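Local atomic coordinates of CurJ (Moorea producens 3L, PDB entry 5TZ6), a protein that belongs to a polyketide synthase module of curacin biosynthesis, whose dehydratase domain probably removes water from the growing chain, the deposited variant being inactive. Residues A[278-283]-A[289-294]; A[94-97]-A[102-105]; A[222-227]-A[261-266]. The protein carries 1 engineered substitution. All coordinates share one frame; numbering follows the deposited sequence.

Buried most completely, contact 3 sets residues on helix 215-223 against strand 258-267, and a single bond between hydroxyls carries it. Contacts 1 and 2 are antiparallel hairpins, each only partly buried and each built on backbone bonds. Contact 1 lies next to contact 3, their centres about 10 Å apart: its strand 274-282 pairs with 258-267, and I279 packs on C261 and T263. Contact 2 sits in the other hotdog family region, on the opposite side of the chain's centre from contact 3, their centres about 29 Å apart. Glutamine amides dress one face of contact 1, whereas contact 2 puts leucine and phenylalanine on one face, serine and threonine on the other.

Contact 1. Residues A[278-283]-A[289-294]; sequences DIQLFD and VAQVIG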
ATOM      1  N   ASP A 278     -32.917  17.443  -0.446  1.00 55.57           N
ATOM      2  CA  ASP A 278     -31.878  17.888   0.469  1.00 61.00           C
ATOM      3  C   ASP A 278     -32.089  17.193   1.808  1.00 58.65           C
ATOM      4  O   ASP A 278     -33.232  16.999   2.251  1.00 61.97           O
ATOM      5  CB  ASP A 278     -31.909  19.408   0.656  1.00 75.09           C
ATOM      6  CG  ASP A 278     -31.473  20.169  -0.594  1.00 99.49           C
ATOM      7  OD1 ASP A 278     -30.581  19.679  -1.318  1.00108.17           O
ATOM      8  OD2 ASP A 278     -32.024  21.260  -0.851  1.00116.97           O
ATOM      9  N   ILE A 279     -30.982  16.831   2.455  1.00 57.31           N
ATOM     10  CA  ILE A 279     -31.008  16.070   3.696  1.00 58.35           C
ATOM     11  C   ILE A 279     -30.092  16.733   4.713  1.00 55.06           C
ATOM     12  O   ILE A 279     -29.034  17.269   4.368  1.00 56.54           O
ATOM     13  CB  ILE A 279     -30.590  14.603   3.454  1.00 59.72           C
ATOM     14  CG1 ILE A 279     -31.394  14.012   2.288  1.00 58.01           C
ATOM     15  CG2 ILE A 279     -30.748  13.791   4.727  1.00 54.79           C
ATOM     16  CD1 ILE A 279     -30.872  12.689   1.778  1.00 54.53           C
ATOM     17  N   GLN A 280     -30.500  16.662   5.982  1.00 49.17           N
ATOM     18  CA  GLN A 280     -29.777  17.252   7.105  1.00 48.76           C
ATOM     19  C   GLN A 280     -29.810  16.260   8.260  1.00 48.61           C
ATOM     20  O   GLN A 280     -30.881  15.945   8.785  1.00 46.83           O
ATOM     21  CB  GLN A 280     -30.390  18.591   7.517  1.00 55.83           C
ATOM     22  CG  GLN A 280     -30.111  19.720   6.535  1.00 58.94           C
ATOM     23  CD  GLN A 280     -30.625  21.046   7.037  1.00 76.87           C
ATOM     24  OE1 GLN A 280     -31.703  21.123   7.625  1.00 84.77           O
ATOM     25  NE2 GLN A 280     -29.845  22.099   6.831  1.00 85.33           N
ATOM     26  N   LEU A 281     -28.655  15.726   8.619  1.00 51.41           N
ATOM     27  CA  LEU A 281     -28.516  14.890   9.799  1.00 55.15           C
ATOM     28  C   LEU A 281     -27.957  15.753  10.920  1.00 60.60           C
ATOM     29  O   LEU A 281     -26.925  16.404  10.735  1.00 73.09           O
ATOM     30  CB  LEU A 281     -27.590  13.713   9.503  1.00 45.73           C
ATOM     31  CG  LEU A 281     -27.323  12.684  10.597  1.00 58.43           C
ATOM     32  CD1 LEU A 281     -28.604  11.965  11.010  1.00 50.41           C
ATOM     33  CD2 LEU A 281     -26.267  11.705  10.106  1.00 54.97           C
ATOM     34  N   PHE A 282     -28.634  15.784  12.070  1.00 62.54           N
ATOM     35  CA  PHE A 282     -28.176  16.636  13.162  1.00 69.12           C
ATOM     36  C   PHE A 282     -28.392  15.972  14.519  1.00 71.94           C
ATOM     37  O   PHE A 282     -29.075  14.947  14.657  1.00 69.40           O
ATOM     38  CB  PHE A 282     -28.823  18.031  13.125  1.00 71.62           C
ATOM     39  CG  PHE A 282     -30.312  18.014  13.114  1.00 67.25           C
ATOM     40  CD1 PHE A 282     -31.006  17.834  11.930  1.00 63.00           C
ATOM     41  CD2 PHE A 282     -31.024  18.192  14.292  1.00 70.22           C
ATOM     42  CE1 PHE A 282     -32.385  17.813  11.918  1.00 75.65           C
ATOM     43  CE2 PHE A 282     -32.402  18.177  14.289  1.00 84.30           C
ATOM     44  CZ  PHE A 282     -33.086  17.985  13.101  1.00 85.48           C
ATOM     45  N   ASP A 283     -27.780  16.613  15.518  1.00 76.22           N
ATOM     46  CA  ASP A 283     -27.648  16.178  16.900  1.00 83.29           C
ATOM     47  C   ASP A 283     -28.943  16.323  17.687  1.00 88.12           C
ATOM     48  O   ASP A 283     -29.863  17.055  17.310  1.00 83.26           O
ATOM     49  CB  ASP A 283     -26.570  17.004  17.609  1.00 96.56           C
ATOM     50  CG  ASP A 283     -25.593  16.151  18.377  1.00112.26           C
ATOM     51  OD1 ASP A 283     -25.858  14.939  18.525  1.00124.78           O
ATOM     52  OD2 ASP A 283     -24.565  16.695  18.840  1.00107.21           O
ATOM     53  N   VAL A 289     -24.595  17.340  12.039  1.00 62.46           N
ATOM     54  CA  VAL A 289     -23.613  16.274  11.861  1.00 65.54           C
ATOM     55  C   VAL A 289     -23.206  16.128  10.396  1.00 65.95           C
ATOM     56  O   VAL A 289     -22.022  15.976  10.084  1.00 72.07           O
ATOM     57  CB  VAL A 289     -24.187  14.954  12.422  1.00 68.42           C
ATOM     58  CG1 VAL A 289     -23.445  13.755  11.850  1.00 58.98           C
ATOM     59  CG2 VAL A 289     -24.134  14.952  13.950  1.00 70.63           C
ATOM     60  N   ALA A 290     -24.166  16.169   9.479  1.00 60.71           N
ATOM     61  CA  ALA A 290     -23.883  15.983   8.063  1.00 59.21           C
ATOM     62  C   ALA A 290     -25.013  16.613   7.270  1.00 54.89           C
ATOM     63  O   ALA A 290     -26.138  16.757   7.761  1.00 53.32           O
ATOM     64  CB  ALA A 290     -23.724  14.502   7.699  1.00 42.54           C
ATOM     65  N   GLN A 291     -24.712  16.964   6.026  1.00 50.81           N
ATOM     66  CA  GLN A 291     -25.691  17.629   5.179  1.00 61.74           C
ATOM     67  C   GLN A 291     -25.517  17.176   3.739  1.00 55.48           C
ATOM     68  O   GLN A 291     -24.393  16.991   3.269  1.00 50.97           O
ATOM     69  CB  GLN A 291     -25.552  19.150   5.260  1.00 60.99           C
ATOM     70  CG  GLN A 291     -26.661  19.897   4.558  1.00 66.25           C
ATOM     71  CD  GLN A 291     -26.537  21.394   4.718  1.00 71.07           C
ATOM     72  OE1 GLN A 291     -27.514  22.084   5.010  1.00 83.78           O
ATOM     73  NE2 GLN A 291     -25.329  21.906   4.523  1.00 68.54           N
ATOM     74  N   VAL A 292     -26.634  16.993   3.043  1.00 58.30           N
ATOM     75  CA  VAL A 292     -26.631  16.536   1.659  1.00 49.78           C
ATOM     76  C   VAL A 292     -27.450  17.515   0.841  1.00 53.46           C
ATOM     77  O   VAL A 292     -28.637  17.728   1.125  1.00 48.64           O
ATOM     78  CB  VAL A 292     -27.196  15.115   1.514  1.00 49.61           C
ATOM     79  CG1 VAL A 292     -27.247  14.712   0.039  1.00 44.89           C
ATOM     80  CG2 VAL A 292     -26.371  14.138   2.324  1.00 47.96           C
ATOM     81  N   ILE A 293     -26.829  18.088  -0.183  1.00 52.78           N
ATOM     82  CA  ILE A 293     -27.466  19.033  -1.089  1.00 52.13           C
ATOM     83  C   ILE A 293     -27.493  18.397  -2.468  1.00 53.27           C
ATOM     84  O   ILE A 293     -26.458  17.925  -2.961  1.00 54.88           O
ATOM     85  CB  ILE A 293     -26.712  20.376  -1.128  1.00 57.22           C
ATOM     86  CG1 ILE A 293     -26.744  21.052   0.241  1.00 60.77           C
ATOM     87  CG2 ILE A 293     -27.312  21.297  -2.186  1.00 52.35           C
ATOM     88  CD1 ILE A 293     -28.107  21.550   0.637  1.00 67.81           C
ATOM     89  N   GLY A 294     -28.663  18.399  -3.093  1.00 58.50           N
ATOM     90  CA  GLY A 294     -28.769  17.872  -4.439  1.00 58.95           C
ATOM     91  C   GLY A 294     -28.689  16.363  -4.522  1.00 56.90           C
ATOM     92  O   GLY A 294     -28.060  15.831  -5.446  1.00 58.47           O
TER
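The amides of Q280 and Q291 run alongside each other, their planes just 16° apart. NE2 of Q280 gives a hydrogen bond of 3.0 Å to OE1 of Q291, which lies in the amide plane of Q280, although the donor is tilted from the carbonyl plane of Q291. Both chains are extended beyond CG, so this polar pair reaches past the backbone on a partly exposed face. A second flat group, the carboxylate of D278, has I293 CD1 over one face, 3.8 Å from its CG. G294 N meets D278 OD1 nearly head-on at 2.9 Å, tying the strand to the corner where its neighbour turns.

Along the backbone, segments 278-282 and 289-292 run almost exactly antiparallel. I279 and V292 form a hydrogen-bonded pair, with I279 N to V292 O at 2.8 Å. Where V289 and A290 both face L281, the register slips by one residue in a classic beta bulge: L281 O accepts from V289 N at 2.8 Å and from A290 N at 3.0 Å. The bulge brings V289 CG1 to 3.9 Å from L281 CD2. L281 also packs on L217 and C221 of helix 215-223, as expected in a hotdog fold, while V289 and A290 touch L213. The chemistry thus divides by face: on the apolar face L281 meets the helix, while on the other the Q280 and Q291 amides bond to each other.

Contact 2. Residues A[94-97]-A[102-105]; sequences VVLT and SFSF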
ATOM      1  N   VAL A  94      -9.377   3.317  -2.937  1.00 54.06           N
ATOM      2  CA  VAL A  94      -9.677   4.722  -3.171  1.00 48.56           C
ATOM      3  C   VAL A  94      -8.452   5.355  -3.807  1.00 59.70           C
ATOM      4  O   VAL A  94      -7.345   5.274  -3.257  1.00 67.39           O
ATOM      5  CB  VAL A  94     -10.047   5.439  -1.864  1.00 51.39           C
ATOM      6  CG1 VAL A  94     -10.306   6.917  -2.131  1.00 48.72           C
ATOM      7  CG2 VAL A  94     -11.264   4.783  -1.231  1.00 52.28           C
ATOM      8  N   VAL A  95      -8.649   6.001  -4.949  1.00 59.45           N
ATOM      9  CA  VAL A  95      -7.569   6.622  -5.704  1.00 58.39           C
ATOM     10  C   VAL A  95      -7.839   8.116  -5.736  1.00 61.23           C
ATOM     11  O   VAL A  95      -8.887   8.556  -6.231  1.00 62.53           O
ATOM     12  CB  VAL A  95      -7.454   6.047  -7.123  1.00 51.18           C
ATOM     13  CG1 VAL A  95      -6.209   6.580  -7.811  1.00 51.60           C
ATOM     14  CG2 VAL A  95      -7.438   4.523  -7.074  1.00 44.61           C
ATOM     15  N   LEU A  96      -6.910   8.887  -5.179  1.00 52.07           N
ATOM     16  CA  LEU A  96      -7.022  10.334  -5.062  1.00 53.76           C
ATOM     17  C   LEU A  96      -5.988  10.988  -5.974  1.00 61.09           C
ATOM     18  O   LEU A  96      -4.781  10.789  -5.801  1.00 65.28           O
ATOM     19  CB  LEU A  96      -6.824  10.779  -3.611  1.00 53.09           C
ATOM     20  CG  LEU A  96      -7.738  10.225  -2.517  1.00 55.50           C
ATOM     21  CD1 LEU A  96      -7.436  10.911  -1.198  1.00 54.12           C
ATOM     22  CD2 LEU A  96      -9.207  10.402  -2.886  1.00 52.97           C
ATOM     23  N   THR A  97      -6.468  11.782  -6.926  1.00 56.54           N
ATOM     24  CA  THR A  97      -5.628  12.545  -7.825  1.00 60.92           C
ATOM     25  C   THR A  97      -5.626  13.989  -7.361  1.00 56.02           C
ATOM     26  O   THR A  97      -6.708  14.579  -7.214  1.00 55.83           O
ATOM     27  CB  THR A  97      -6.146  12.457  -9.256  1.00 58.45           C
ATOM     28  OG1 THR A  97      -6.053  11.104  -9.709  1.00 61.22           O
ATOM     29  CG2 THR A  97      -5.310  13.368 -10.193  1.00 55.33           C
ATOM     30  N   SER A 102      -7.967  20.233  -3.699  1.00 66.94           N
ATOM     31  CA  SER A 102      -8.938  19.148  -3.621  1.00 57.15           C
ATOM     32  C   SER A 102      -8.294  17.901  -4.216  1.00 57.82           C
ATOM     33  O   SER A 102      -7.141  17.925  -4.656  1.00 65.05           O
ATOM     34  CB  SER A 102     -10.240  19.510  -4.340  1.00 67.49           C
ATOM     35  OG  SER A 102     -10.029  19.684  -5.731  1.00 82.55           O
ATOM     36  N   PHE A 103      -9.047  16.804  -4.206  1.00 54.01           N
ATOM     37  CA  PHE A 103      -8.664  15.552  -4.841  1.00 54.00           C
ATOM     38  C   PHE A 103      -9.845  15.059  -5.662  1.00 55.89           C
ATOM     39  O   PHE A 103     -10.964  14.988  -5.152  1.00 59.04           O
ATOM     40  CB  PHE A 103      -8.298  14.473  -3.812  1.00 53.29           C
ATOM     41  CG  PHE A 103      -7.085  14.789  -2.987  1.00 58.83           C
ATOM     42  CD1 PHE A 103      -5.813  14.552  -3.478  1.00 65.79           C
ATOM     43  CD2 PHE A 103      -7.219  15.277  -1.698  1.00 58.27           C
ATOM     44  CE1 PHE A 103      -4.693  14.833  -2.714  1.00 66.35           C
ATOM     45  CE2 PHE A 103      -6.109  15.552  -0.927  1.00 70.86           C
ATOM     46  CZ  PHE A 103      -4.841  15.331  -1.436  1.00 69.79           C
ATOM     47  N   SER A 104      -9.607  14.707  -6.915  1.00 54.89           N
ATOM     48  CA  SER A 104     -10.571  13.885  -7.626  1.00 52.53           C
ATOM     49  C   SER A 104     -10.393  12.448  -7.157  1.00 53.61           C
ATOM     50  O   SER A 104      -9.271  11.988  -6.947  1.00 52.80           O
ATOM     51  CB  SER A 104     -10.379  13.994  -9.138  1.00 52.38           C
ATOM     52  OG  SER A 104      -9.002  13.901  -9.470  1.00 65.78           O
ATOM     53  N   PHE A 105     -11.493  11.748  -6.941  1.00 47.21           N
ATOM     54  CA  PHE A 105     -11.394  10.405  -6.407  1.00 49.51           C
ATOM     55  C   PHE A 105     -12.142   9.426  -7.293  1.00 50.31           C
ATOM     56  O   PHE A 105     -13.185   9.752  -7.881  1.00 55.72           O
ATOM     57  CB  PHE A 105     -11.934  10.321  -4.955  1.00 38.43           C
ATOM     58  CG  PHE A 105     -13.421  10.483  -4.855  1.00 38.25           C
ATOM     59  CD1 PHE A 105     -14.268   9.405  -5.108  1.00 41.53           C
ATOM     60  CD2 PHE A 105     -13.979  11.704  -4.512  1.00 38.28           C
ATOM     61  CE1 PHE A 105     -15.653   9.547  -5.031  1.00 38.81           C
ATOM     62  CE2 PHE A 105     -15.365  11.853  -4.423  1.00 46.35           C
ATOM     63  CZ  PHE A 105     -16.200  10.773  -4.687  1.00 39.03           C
TER
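T97 and S104 form a hydrogen-bonded antiparallel pair, and their backbone bonds are the polar core of this hairpin. T97 N reaches S104 O at 2.8 Å, and S104 N returns a bond of 2.9 Å to T97 O. CA-H...O contacts supplement the pair, the shortest from F105 CA to V95 O at 3.1 Å.

Among polar side chains, S104 OG sits between its backbone N and carbonyl carbon (chi1 45°). This brings it to 3.2 Å from T97 CB and within a weak bond of T97 O; its stronger partner is Q99 NE2, at the end of strand 90-99, so the hydroxyl bonds back to the neighbouring strand.

Segments 94-97 and 102-105 run at 136° to each other, well short of exactly antiparallel, as suits the curved sheet of a hotdog fold. Such a sheet wraps a helix, here 51-65, whose L58 touches both V94 and F105.

Apolar packing occupies the face bearing L96 and F105. L96 CD2 presses on F105 CB at 3.4 Å, a tight approach, while the phenylalanine ring leads away to L58 and L139 (chi1 70°). L96 CB is also 3.9 Å from F103 CD1, and L96 CD1 hangs over one face of the F103 ring, offset toward the rim, 4.3 Å above its plane. Separately from this cluster, V95 packs on L20 of the second subunit.

Contact 3. Residues A[222-227]-A[261-266]; sequences FQSIIA and CYTCGS
S224 and T263 bury the most surface here, in nearly equal measure, and meet through their hydroxyls. T263 OG1 donates to S224 OG at 2.8 Å, the one hydrogen bond between the two segments. S224 OG in turn bonds to the carbonyl O of C221, one helical turn earlier, making a relay that runs from strand 258-267 through the serine to the helix backbone. Each torsion serves the relay. With chi1 at 60°, S224 keeps its OG folded close to its own main chain, where C221 O can be reached, while T263 carries OG1 beside its backbone N (chi1 -61°) and turns it to the helix.

C261, two residues before T263 and on the same side of the strand, completes the group. Its SG approaches S224 OG to 3.9 Å, a packing contact rather than a bond. The T263 methyl makes a looser apolar contact, CG2 lying 4.3 Å from I225 CG2.

With an alanine in place of T263, S224 OG would probably lose its donor from the strand, and a gap would be likely to open beside I225.

The segment 222-227 lies on helix 215-223, which packs against the sheet in the hotdog manner. The side chain of I225 is about 6 Å from the bound 5-hydroxy-2-methylhept-2-enoic acid and touches F240, a residue of the ligand pocket; Q223 NE2 bonds to D219, another pocket residue. This placement is consistent with packing next to the pocket. Buried hydroxyls in such a setting need partners: here the threonine hydroxyl donates a hydrogen bond to the serine, whose own hydroxyl donates to C221 O, so both polar groups are engaged in a small buried contact whose main residues are polar.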
ATOM      1  N   PHE A 222     -30.183   8.122   3.333  1.00 48.46           N
ATOM      2  CA  PHE A 222     -30.780   7.989   2.004  1.00 50.12           C
ATOM      3  C   PHE A 222     -32.137   7.286   2.044  1.00 60.18           C
ATOM      4  O   PHE A 222     -33.002   7.570   1.206  1.00 58.68           O
ATOM      5  CB  PHE A 222     -29.829   7.251   1.063  1.00 52.54           C
ATOM      6  CG  PHE A 222     -28.520   7.955   0.849  1.00 53.79           C
ATOM      7  CD1 PHE A 222     -28.376   9.294   1.181  1.00 58.62           C
ATOM      8  CD2 PHE A 222     -27.438   7.286   0.296  1.00 57.56           C
ATOM      9  CE1 PHE A 222     -27.172   9.947   0.989  1.00 52.36           C
ATOM     10  CE2 PHE A 222     -26.233   7.931   0.094  1.00 59.06           C
ATOM     11  CZ  PHE A 222     -26.100   9.265   0.443  1.00 55.71           C
ATOM     12  N   GLN A 223     -32.350   6.383   3.011  1.00 55.25           N
ATOM     13  CA  GLN A 223     -33.624   5.675   3.115  1.00 54.53           C
ATOM     14  C   GLN A 223     -34.755   6.617   3.481  1.00 58.48           C
ATOM     15  O   GLN A 223     -35.919   6.333   3.176  1.00 48.36           O
ATOM     16  CB  GLN A 223     -33.555   4.570   4.165  1.00 46.71           C
ATOM     17  CG  GLN A 223     -32.528   3.492   3.933  1.00 54.00           C
ATOM     18  CD  GLN A 223     -32.354   2.637   5.170  1.00 56.24           C
ATOM     19  OE1 GLN A 223     -33.244   2.577   6.013  1.00 60.43           O
ATOM     20  NE2 GLN A 223     -31.200   1.993   5.298  1.00 61.93           N
ATOM     21  N   SER A 224     -34.443   7.724   4.157  1.00 62.54           N
ATOM     22  CA  SER A 224     -35.509   8.641   4.545  1.00 60.71           C
ATOM     23  C   SER A 224     -36.353   9.070   3.348  1.00 55.56           C
ATOM     24  O   SER A 224     -37.561   9.282   3.489  1.00 64.27           O
ATOM     25  CB  SER A 224     -34.929   9.872   5.243  1.00 59.03           C
ATOM     26  OG  SER A 224     -34.041  10.578   4.392  1.00 60.41           O
ATOM     27  N   ILE A 225     -35.752   9.187   2.159  1.00 46.69           N
ATOM     28  CA  ILE A 225     -36.522   9.700   1.029  1.00 52.32           C
ATOM     29  C   ILE A 225     -37.643   8.746   0.669  1.00 59.01           C
ATOM     30  O   ILE A 225     -38.666   9.172   0.119  1.00 63.89           O
ATOM     31  CB  ILE A 225     -35.648   9.967  -0.215  1.00 59.87           C
ATOM     32  CG1 ILE A 225     -35.513   8.698  -1.054  1.00 59.61           C
ATOM     33  CG2 ILE A 225     -34.285  10.538   0.171  1.00 63.93           C
ATOM     34  CD1 ILE A 225     -35.659   8.953  -2.539  1.00 72.71           C
ATOM     35  N   ILE A 226     -37.491   7.462   0.991  1.00 55.55           N
ATOM     36  CA  ILE A 226     -38.538   6.502   0.679  1.00 48.45           C
ATOM     37  C   ILE A 226     -39.851   6.939   1.305  1.00 52.97           C
ATOM     38  O   ILE A 226     -40.931   6.636   0.782  1.00 51.60           O
ATOM     39  CB  ILE A 226     -38.131   5.097   1.165  1.00 47.26           C
ATOM     40  CG1 ILE A 226     -36.986   4.539   0.316  1.00 46.81           C
ATOM     41  CG2 ILE A 226     -39.342   4.157   1.182  1.00 43.41           C
ATOM     42  CD1 ILE A 226     -37.291   4.485  -1.169  1.00 55.34           C
ATOM     43  N   ALA A 227     -39.786   7.667   2.425  1.00 51.18           N
ATOM     44  CA  ALA A 227     -40.990   8.069   3.142  1.00 55.71           C
ATOM     45  C   ALA A 227     -41.801   9.124   2.405  1.00 57.28           C
ATOM     46  O   ALA A 227     -42.946   9.379   2.791  1.00 69.38           O
ATOM     47  CB  ALA A 227     -40.626   8.579   4.539  1.00 53.46           C
ATOM     48  N   CYS A 261     -32.947  13.223  11.394  1.00 62.87           N
ATOM     49  CA  CYS A 261     -32.702  13.345   9.964  1.00 60.47           C
ATOM     50  C   CYS A 261     -33.882  14.049   9.309  1.00 64.88           C
ATOM     51  O   CYS A 261     -34.985  13.497   9.257  1.00 81.46           O
ATOM     52  CB  CYS A 261     -32.475  11.977   9.325  1.00 63.14           C
ATOM     53  SG  CYS A 261     -32.240  12.089   7.551  1.00 71.57           S
ATOM     54  N   TYR A 262     -33.646  15.245   8.783  1.00 57.90           N
ATOM     55  CA  TYR A 262     -34.669  16.038   8.117  1.00 52.07           C
ATOM     56  C   TYR A 262     -34.422  16.014   6.618  1.00 54.79           C
ATOM     57  O   TYR A 262     -33.306  16.267   6.167  1.00 58.73           O
ATOM     58  CB  TYR A 262     -34.664  17.474   8.637  1.00 58.80           C
ATOM     59  CG  TYR A 262     -35.617  18.408   7.925  1.00 69.94           C
ATOM     60  CD1 TYR A 262     -36.981  18.151   7.893  1.00 67.68           C
ATOM     61  CD2 TYR A 262     -35.152  19.570   7.312  1.00 69.49           C
ATOM     62  CE1 TYR A 262     -37.854  19.009   7.250  1.00 74.04           C
ATOM     63  CE2 TYR A 262     -36.019  20.437   6.670  1.00 70.65           C
ATOM     64  CZ  TYR A 262     -37.369  20.151   6.641  1.00 79.82           C
ATOM     65  OH  TYR A 262     -38.237  21.007   6.002  1.00 83.02           O
ATOM     66  N   THR A 263     -35.454  15.691   5.852  1.00 64.06           N
ATOM     67  CA  THR A 263     -35.344  15.549   4.409  1.00 58.29           C
ATOM     68  C   THR A 263     -36.478  16.313   3.752  1.00 60.50           C
ATOM     69  O   THR A 263     -37.597  16.340   4.273  1.00 67.42           O
ATOM     70  CB  THR A 263     -35.410  14.074   3.967  1.00 63.59           C
ATOM     71  OG1 THR A 263     -34.320  13.338   4.536  1.00 68.50           O
ATOM     72  CG2 THR A 263     -35.354  13.969   2.450  1.00 63.80           C
ATOM     73  N   CYS A 264     -36.190  16.943   2.619  1.00 58.42           N
ATOM     74  CA  CYS A 264     -37.248  17.539   1.813  1.00 63.33           C
ATOM     75  C   CYS A 264     -36.902  17.364   0.347  1.00 60.38           C
ATOM     76  O   CYS A 264     -35.731  17.304  -0.024  1.00 61.71           O
ATOM     77  CB  CYS A 264     -37.473  19.020   2.147  1.00 79.63           C
ATOM     78  SG  CYS A 264     -35.985  19.928   2.561  1.00101.17           S
ATOM     79  N   GLY A 265     -37.926  17.256  -0.482  1.00 64.45           N
ATOM     80  CA  GLY A 265     -37.702  16.993  -1.887  1.00 65.87           C
ATOM     81  C   GLY A 265     -38.965  16.508  -2.563  1.00 75.76           C
ATOM     82  O   GLY A 265     -40.016  16.346  -1.940  1.00 79.14           O
ATOM     83  N   SER A 266     -38.835  16.285  -3.866  1.00 82.96           N
ATOM     84  CA  SER A 266     -39.964  15.837  -4.669  1.00 84.79           C
ATOM     85  C   SER A 266     -39.446  15.244  -5.970  1.00 83.32           C
ATOM     86  O   SER A 266     -38.249  15.288  -6.268  1.00 82.46           O
ATOM     87  CB  SER A 266     -40.942  16.983  -4.942  1.00 96.33           C
ATOM     88  OG  SER A 266     -40.298  18.045  -5.622  1.00101.78           O
TER